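Local atomic coordinates of rhamnosidase B (Bacillus sp., PDB entry 2OKX), a protein that catalyses the hydrolysis of terminal non-reducing alpha-L-rhamnose residues in alpha-L-rhamnosides, as an alpha-L-rhamnosidase of glycoside hydrolase family 78. Residues D683-D688 and P844-N849; I798-M803 and H862-A867; T838-Y843 and D854-S859. All coordinates share one frame; numbering follows the deposited sequence.

Contact 1 of 3, residues D683-D688 and P844-N849; sequences DWAPID and PNFAEN
Glu848 OE1 is hydrogen-bonded to a water at 2.6 Å, and the same water makes a weak bond to Ala685 O. The oxygen also lies 3.2 Å from Pro686 N, which as a proline nitrogen has no hydrogen to give, so this is packing against the peptide. The Glu848 chain bends at chi2 (87°), which swings CD toward Ala685, and the carboxylate comes to rest beside the backbone of Ala685 and Pro686. Trp684 forms the centre of an inverse gamma turn. Its loop and the 844-849 loop both belong to the six-hairpin glycosidase domain and meet near the protein surface. Asn849 CB sits over one face of the indole, 3.8 Å from the centroid of the Trp684 six-membered ring. The Asn849 amide stacks on the indole near CE2, the planes only 10° apart. An alanine here in place of Trp684 would probably leave the Asn849 amide without the indole beneath it, held mainly by its weak bond to Glu841. Further along, Ala685 CB touches Phe846 CE2 at 3.9 Å. Pro686 CD approaches the edge of the same phenyl ring, 4.1 Å from Phe846 CD2. A bound glycerol, probably from the crystallisation liquor, lies close to the Phe846 side chain.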
# COMPACT_ATOMS: atom_id res chain seq x y z
N ASP A 683 -1.33 -4.51 17.84
CA ASP A 683 -1.69 -5.68 17.04
C ASP A 683 -3.17 -5.74 16.67
O ASP A 683 -4.01 -5.10 17.31
CB ASP A 683 -1.31 -6.95 17.81
CG ASP A 683 -1.32 -8.19 16.94
OD1 ASP A 683 -1.34 -9.31 17.50
OD2 ASP A 683 -1.29 -8.05 15.69
N TRP A 684 -3.50 -6.52 15.64
CA TRP A 684 -4.89 -6.68 15.21
C TRP A 684 -5.48 -7.85 15.99
O TRP A 684 -5.67 -8.94 15.46
CB TRP A 684 -4.97 -6.96 13.70
CG TRP A 684 -4.52 -5.81 12.83
CD1 TRP A 684 -3.48 -5.81 11.94
CD2 TRP A 684 -5.09 -4.50 12.78
NE1 TRP A 684 -3.37 -4.58 11.35
CE2 TRP A 684 -4.34 -3.75 11.84
CE3 TRP A 684 -6.16 -3.87 13.44
CZ2 TRP A 684 -4.63 -2.41 11.55
CZ3 TRP A 684 -6.45 -2.54 13.14
CH2 TRP A 684 -5.68 -1.83 12.20
N ALA A 685 -5.77 -7.60 17.26
CA ALA A 685 -6.33 -8.61 18.14
C ALA A 685 -7.11 -7.91 19.25
O ALA A 685 -6.93 -6.71 19.48
CB ALA A 685 -5.22 -9.46 18.74
N PRO A 686 -7.99 -8.65 19.95
CA PRO A 686 -8.83 -8.15 21.05
C PRO A 686 -8.08 -7.58 22.25
O PRO A 686 -8.52 -7.74 23.39
CB PRO A 686 -9.67 -9.37 21.43
CG PRO A 686 -9.74 -10.14 20.16
CD PRO A 686 -8.33 -10.05 19.65
N ILE A 687 -6.94 -6.94 22.01
CA ILE A 687 -6.15 -6.34 23.08
C ILE A 687 -6.93 -5.15 23.62
O ILE A 687 -7.54 -4.41 22.84
CB ILE A 687 -4.78 -5.82 22.56
CG1 ILE A 687 -3.89 -6.99 22.16
CG2 ILE A 687 -4.11 -4.96 23.62
CD1 ILE A 687 -2.58 -6.56 21.53
N ASP A 688 -6.92 -4.96 24.93
CA ASP A 688 -7.63 -3.82 25.50
C ASP A 688 -6.69 -2.62 25.36
O ASP A 688 -5.98 -2.24 26.28
CB ASP A 688 -7.97 -4.08 26.97
CG ASP A 688 -9.04 -3.13 27.50
OD1 ASP A 688 -9.79 -2.57 26.68
OD2 ASP A 688 -9.13 -2.97 28.74
N PRO A 844 -5.92 -15.96 10.35
CA PRO A 844 -7.36 -16.21 10.23
C PRO A 844 -8.02 -16.25 11.61
O PRO A 844 -7.34 -16.35 12.63
CB PRO A 844 -7.42 -17.58 9.56
CG PRO A 844 -6.15 -17.66 8.80
CD PRO A 844 -5.15 -17.07 9.77
N ASN A 845 -9.35 -16.16 11.62
CA ASN A 845 -10.14 -16.22 12.84
C ASN A 845 -10.05 -15.04 13.81
O ASN A 845 -10.23 -15.20 15.02
CB ASN A 845 -9.85 -17.53 13.58
CG ASN A 845 -10.17 -18.76 12.73
OD1 ASN A 845 -11.15 -18.77 11.98
ND2 ASN A 845 -9.35 -19.80 12.86
N PHE A 846 -9.76 -13.87 13.27
CA PHE A 846 -9.72 -12.63 14.04
C PHE A 846 -10.62 -11.70 13.23
O PHE A 846 -10.48 -11.60 12.02
CB PHE A 846 -8.30 -12.05 14.12
CG PHE A 846 -7.41 -12.75 15.12
CD1 PHE A 846 -6.75 -13.92 14.77
CD2 PHE A 846 -7.26 -12.24 16.40
CE1 PHE A 846 -5.94 -14.58 15.69
CE2 PHE A 846 -6.45 -12.89 17.34
CZ PHE A 846 -5.79 -14.06 16.98
N ALA A 847 -11.55 -11.03 13.90
CA ALA A 847 -12.48 -10.14 13.21
C ALA A 847 -11.91 -8.79 12.79
O ALA A 847 -12.46 -8.13 11.90
CB ALA A 847 -13.72 -9.93 14.08
N GLU A 848 -10.81 -8.37 13.42
CA GLU A 848 -10.21 -7.07 13.11
C GLU A 848 -9.68 -6.87 11.69
O GLU A 848 -9.26 -7.81 11.01
CB GLU A 848 -9.07 -6.75 14.09
CG GLU A 848 -9.48 -6.53 15.54
CD GLU A 848 -9.54 -7.82 16.33
OE1 GLU A 848 -9.85 -7.76 17.54
OE2 GLU A 848 -9.27 -8.89 15.75
N ASN A 849 -9.71 -5.61 11.26
CA ASN A 849 -9.17 -5.17 9.99
C ASN A 849 -9.53 -5.96 8.72
O ASN A 849 -8.68 -6.14 7.85
CB ASN A 849 -7.65 -5.07 10.15
CG ASN A 849 -6.98 -4.31 9.03
OD1 ASN A 849 -7.40 -3.21 8.66
ND2 ASN A 849 -5.90 -4.88 8.50
O HOH W 1 -9.69 -5.30 18.49

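Contact 2 of 3, residues I798-M803 and H862-A867; sequences IGSPFM and HAWSAA
Trp864 lays its indole against Phe802 in an offset stack. The Phe802 ring and the Trp864 six-membered ring have centroids 3.9 Å apart and planes 8° from parallel. Trp864 CE3 lies over the centre of the phenyl face. Phe802 CB adds a CH-pi contact, 3.4 Å from the centroid of the Trp864 five-membered ring. Both side chains therefore share one flat interface, although their long directions cross at about a right angle. Trp864 CG stands between the backbone N and the carbonyl carbon (chi1 80°), the crowded position. The indole NE1 is bonded to Glu841 O, which ties the rim of the ring to another loop. The carbonyl of Trp864 also faces Phe802: Phe802 CA makes a CA-H...O contact of 3.5 Å with Trp864 O. Ser865 follows and meets Pro801. The pair Ser865 CB and Pro801 CB is tight at 3.3 Å. Ser865 OG also rests against the proline ring, but its hydrogen bond goes to Trp840 O. At Ala867 the backbone N donates to a water at 3.1 Å. That water bonds also to Pro801 O at 2.7 Å and to Trp864 O at 2.8 Å. The contact thus joins the 3-10 turn 863-865, just ahead of helix 868-876, to the first turn of helix 801-813 in the alpha barrel. Ser800 is the N-cap of that helix: its OG accepts a weak bond from Met803 N, and its stronger partner is Asp683. No direct hydrogen bond crosses between the two segments. Their union rests on ring stacking and close carbon packing, and one water bridges two carbonyl oxygens, Pro801 O and Trp864 O, that could not bond each other.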
# COMPACT_ATOMS: atom_id res chain seq x y z
N ILE A 798 -1.84 -13.79 19.72
CA ILE A 798 -1.23 -13.00 18.67
C ILE A 798 -2.11 -13.07 17.42
O ILE A 798 -2.48 -14.16 16.99
CB ILE A 798 0.19 -13.52 18.34
CG1 ILE A 798 1.12 -13.28 19.53
CG2 ILE A 798 0.73 -12.84 17.08
CD1 ILE A 798 2.54 -13.78 19.31
N GLY A 799 -2.43 -11.91 16.85
CA GLY A 799 -3.30 -11.89 15.69
C GLY A 799 -2.68 -11.65 14.33
O GLY A 799 -3.39 -11.67 13.32
N SER A 800 -1.37 -11.40 14.28
CA SER A 800 -0.72 -11.16 12.99
C SER A 800 0.73 -11.61 13.00
O SER A 800 1.37 -11.63 14.06
CB SER A 800 -0.77 -9.67 12.65
OG SER A 800 0.07 -8.94 13.53
N PRO A 801 1.27 -11.97 11.83
CA PRO A 801 2.67 -12.40 11.77
C PRO A 801 3.57 -11.23 12.16
O PRO A 801 4.74 -11.42 12.48
CB PRO A 801 2.84 -12.80 10.30
CG PRO A 801 1.44 -13.23 9.90
CD PRO A 801 0.60 -12.15 10.53
N PHE A 802 3.00 -10.03 12.11
CA PHE A 802 3.72 -8.82 12.49
C PHE A 802 4.12 -8.97 13.95
O PHE A 802 5.28 -8.78 14.32
CB PHE A 802 2.81 -7.59 12.33
CG PHE A 802 3.37 -6.32 12.92
CD1 PHE A 802 2.63 -5.58 13.83
CD2 PHE A 802 4.63 -5.85 12.53
CE1 PHE A 802 3.13 -4.39 14.36
CE2 PHE A 802 5.13 -4.66 13.05
CZ PHE A 802 4.39 -3.93 13.97
N MET A 803 3.13 -9.30 14.78
CA MET A 803 3.35 -9.50 16.20
C MET A 803 4.22 -10.74 16.40
O MET A 803 5.02 -10.80 17.34
CB MET A 803 2.01 -9.66 16.92
CG MET A 803 2.09 -9.74 18.44
SD MET A 803 2.84 -8.29 19.23
CE MET A 803 4.03 -9.12 20.31
N HIS A 862 1.96 -8.71 3.03
CA HIS A 862 2.41 -7.66 3.95
C HIS A 862 3.80 -8.04 4.43
O HIS A 862 3.95 -8.99 5.20
CB HIS A 862 1.47 -7.56 5.16
CG HIS A 862 0.54 -6.39 5.12
ND1 HIS A 862 0.55 -5.39 6.08
CD2 HIS A 862 -0.44 -6.06 4.25
CE1 HIS A 862 -0.38 -4.50 5.80
NE2 HIS A 862 -1.00 -4.88 4.69
N ALA A 863 4.82 -7.31 3.98
CA ALA A 863 6.19 -7.63 4.36
C ALA A 863 6.45 -7.51 5.85
O ALA A 863 7.47 -7.99 6.34
CB ALA A 863 7.18 -6.76 3.58
N TRP A 864 5.54 -6.88 6.60
CA TRP A 864 5.76 -6.78 8.03
C TRP A 864 5.58 -8.17 8.65
O TRP A 864 5.90 -8.40 9.82
CB TRP A 864 4.83 -5.72 8.66
CG TRP A 864 3.40 -6.12 8.94
CD1 TRP A 864 2.73 -7.23 8.50
CD2 TRP A 864 2.46 -5.38 9.75
NE1 TRP A 864 1.44 -7.23 8.98
CE2 TRP A 864 1.25 -6.11 9.75
CE3 TRP A 864 2.53 -4.18 10.47
CZ2 TRP A 864 0.11 -5.68 10.45
CZ3 TRP A 864 1.40 -3.75 11.16
CH2 TRP A 864 0.21 -4.50 11.14
N SER A 865 5.11 -9.10 7.82
CA SER A 865 4.86 -10.49 8.22
C SER A 865 5.94 -11.46 7.71
O SER A 865 5.80 -12.67 7.87
CB SER A 865 3.52 -10.97 7.66
OG SER A 865 2.42 -10.24 8.19
N ALA A 866 7.01 -10.93 7.11
CA ALA A 866 8.06 -11.80 6.55
C ALA A 866 9.14 -12.27 7.52
O ALA A 866 10.27 -12.57 7.10
CB ALA A 866 8.71 -11.10 5.35
N ALA A 867 8.80 -12.37 8.80
CA ALA A 867 9.74 -12.81 9.83
C ALA A 867 10.72 -13.94 9.48
O ALA A 867 11.92 -13.82 9.75
CB ALA A 867 8.97 -13.18 11.10
O HOH W 2 6.72 -11.00 10.63

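Contact 3 of 3, residues T838-Y843 and D854-S859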
# COMPACT_ATOMS: atom_id res chain seq x y z
N THR A 838 2.97 -15.24 -0.81
CA THR A 838 3.44 -14.10 -0.02
C THR A 838 2.87 -14.25 1.39
O THR A 838 1.96 -15.05 1.61
CB THR A 838 2.97 -12.74 -0.63
OG1 THR A 838 1.55 -12.76 -0.82
CG2 THR A 838 3.65 -12.49 -1.96
N CYS A 839 3.40 -13.48 2.34
CA CYS A 839 2.95 -13.55 3.73
C CYS A 839 1.74 -12.68 4.04
O CYS A 839 1.71 -11.48 3.73
CB CYS A 839 4.10 -13.16 4.66
SG CYS A 839 5.56 -14.18 4.39
N TRP A 840 0.75 -13.30 4.68
CA TRP A 840 -0.50 -12.64 5.04
C TRP A 840 -0.33 -11.51 6.03
O TRP A 840 0.52 -11.55 6.91
CB TRP A 840 -1.49 -13.64 5.63
CG TRP A 840 -1.90 -14.74 4.71
CD1 TRP A 840 -1.65 -14.84 3.37
CD2 TRP A 840 -2.64 -15.91 5.07
NE1 TRP A 840 -2.19 -16.00 2.87
CE2 TRP A 840 -2.80 -16.68 3.89
CE3 TRP A 840 -3.18 -16.38 6.27
CZ2 TRP A 840 -3.49 -17.90 3.89
CZ3 TRP A 840 -3.86 -17.60 6.26
CH2 TRP A 840 -4.01 -18.34 5.08
N GLU A 841 -1.19 -10.51 5.90
CA GLU A 841 -1.20 -9.36 6.79
C GLU A 841 -1.58 -9.80 8.20
O GLU A 841 -0.99 -9.35 9.18
CB GLU A 841 -2.21 -8.33 6.28
CG GLU A 841 -2.37 -7.09 7.14
CD GLU A 841 -3.50 -6.20 6.64
OE1 GLU A 841 -3.61 -5.05 7.11
OE2 GLU A 841 -4.30 -6.66 5.79
N MET A 842 -2.57 -10.68 8.29
CA MET A 842 -3.05 -11.16 9.58
C MET A 842 -3.34 -12.64 9.54
O MET A 842 -3.35 -13.26 8.47
CB MET A 842 -4.33 -10.42 9.97
CG MET A 842 -4.21 -8.91 10.01
SD MET A 842 -5.83 -8.11 10.11
CE MET A 842 -6.41 -8.40 8.43
N TYR A 843 -3.60 -13.20 10.72
CA TYR A 843 -3.94 -14.61 10.84
C TYR A 843 -5.45 -14.77 10.74
O TYR A 843 -6.20 -13.82 10.99
CB TYR A 843 -3.46 -15.17 12.18
CG TYR A 843 -1.96 -15.32 12.28
CD1 TYR A 843 -1.26 -14.86 13.39
CD2 TYR A 843 -1.25 -15.95 11.25
CE1 TYR A 843 0.12 -15.01 13.48
CE2 TYR A 843 0.13 -16.10 11.33
CZ TYR A 843 0.81 -15.63 12.45
OH TYR A 843 2.18 -15.77 12.53
N ASP A 854 -14.79 -14.16 7.96
CA ASP A 854 -14.44 -15.47 7.42
C ASP A 854 -13.20 -15.38 6.53
O ASP A 854 -12.62 -16.40 6.17
CB ASP A 854 -15.61 -16.04 6.61
CG ASP A 854 -16.83 -16.35 7.47
OD1 ASP A 854 -16.70 -17.13 8.43
OD2 ASP A 854 -17.91 -15.79 7.18
N MET A 855 -12.81 -14.16 6.18
CA MET A 855 -11.64 -13.98 5.33
C MET A 855 -10.39 -14.45 6.05
O MET A 855 -10.24 -14.24 7.26
CB MET A 855 -11.47 -12.51 4.95
CG MET A 855 -12.62 -11.92 4.18
SD MET A 855 -12.33 -10.18 3.84
CE MET A 855 -13.33 -9.96 2.33
N LEU A 856 -9.48 -15.07 5.31
CA LEU A 856 -8.23 -15.54 5.90
C LEU A 856 -7.44 -14.34 6.40
O LEU A 856 -6.79 -14.40 7.45
CB LEU A 856 -7.41 -16.31 4.85
CG LEU A 856 -8.03 -17.62 4.36
CD1 LEU A 856 -7.28 -18.15 3.13
CD2 LEU A 856 -7.99 -18.64 5.49
N THR A 857 -7.52 -13.24 5.65
CA THR A 857 -6.80 -12.01 5.96
C THR A 857 -7.29 -10.96 4.96
O THR A 857 -7.95 -11.30 3.98
CB THR A 857 -5.28 -12.22 5.76
OG1 THR A 857 -4.57 -11.00 6.03
CG2 THR A 857 -4.99 -12.66 4.33
N ARG A 858 -6.97 -9.69 5.20
CA ARG A 858 -7.37 -8.65 4.25
C ARG A 858 -6.33 -8.71 3.13
O ARG A 858 -6.59 -9.24 2.05
CB ARG A 858 -7.35 -7.26 4.89
CG ARG A 858 -7.68 -6.15 3.89
CD ARG A 858 -7.41 -4.74 4.42
NE ARG A 858 -6.00 -4.52 4.75
CZ ARG A 858 -5.36 -3.37 4.54
NH1 ARG A 858 -6.01 -2.34 3.99
NH2 ARG A 858 -4.09 -3.23 4.89
N SER A 859 -5.15 -8.17 3.41
CA SER A 859 -4.04 -8.19 2.46
C SER A 859 -3.31 -9.53 2.57
O SER A 859 -3.04 -10.02 3.67
CB SER A 859 -3.07 -7.06 2.78
OG SER A 859 -1.82 -7.28 2.15
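The long loop between helices 817-833 and 868-876 of the six-hairpin glycosidase domain folds back on itself here. Glu841 and Arg858 form a side-on salt bridge. Arg858 NE meets Glu841 OE2 at 2.9 Å in a nearly straight bond (172°) on the syn lone pair. Arg858 NH2 reaches Glu841 OE1, also at 2.9 Å, from above the carboxylate plane. Glu841 CG stands anti to the backbone N (chi1 178°), and the chain runs extended to this grip. Ser859 N also donates to Glu841 OE2 at 2.9 Å, so OE2 takes two bonds, while Arg858 already holds both oxygens. Ser859 O accepts from Glu841 N at 2.9 Å and from Thr857 OG1, which arrive from opposite faces of its plane. Thr857 OG1 in turn accepts from Met842 N at 3.0 Å. Leu856 CB and Thr857 CG2 lie over one face of the Trp840 indole. A further salt bridge joins Arg858 NH1 to Glu572. The Trp840 side chain also touches Met831 of helix 817-833. Cys839 packs on helix 544-559, while Met855 touches strand 475-477, whose Gln477 bonds Thr857 O.

Contact 1 lies near the surface, whereas contacts 2 and 3 are buried. All three draw on the long loop between helices 817-833 and 868-876. Contact 3 joins two parts of that loop, while contacts 1 and 2 tie it to segments 683-688 and 798-803. Their chemistry differs. Contact 1 relies on an amide-on-indole stack and a water at a carboxylate, contact 2 on aromatic stacking, and contact 3 on direct polar bonds and a salt bridge. The contacts also touch one another. Asp683 of contact 1 bonds Ser800 and Gly799 of contact 2, Asn849 bonds Glu841 of contact 3 weakly, and His862 N of contact 2 meets Cys839 O of contact 3.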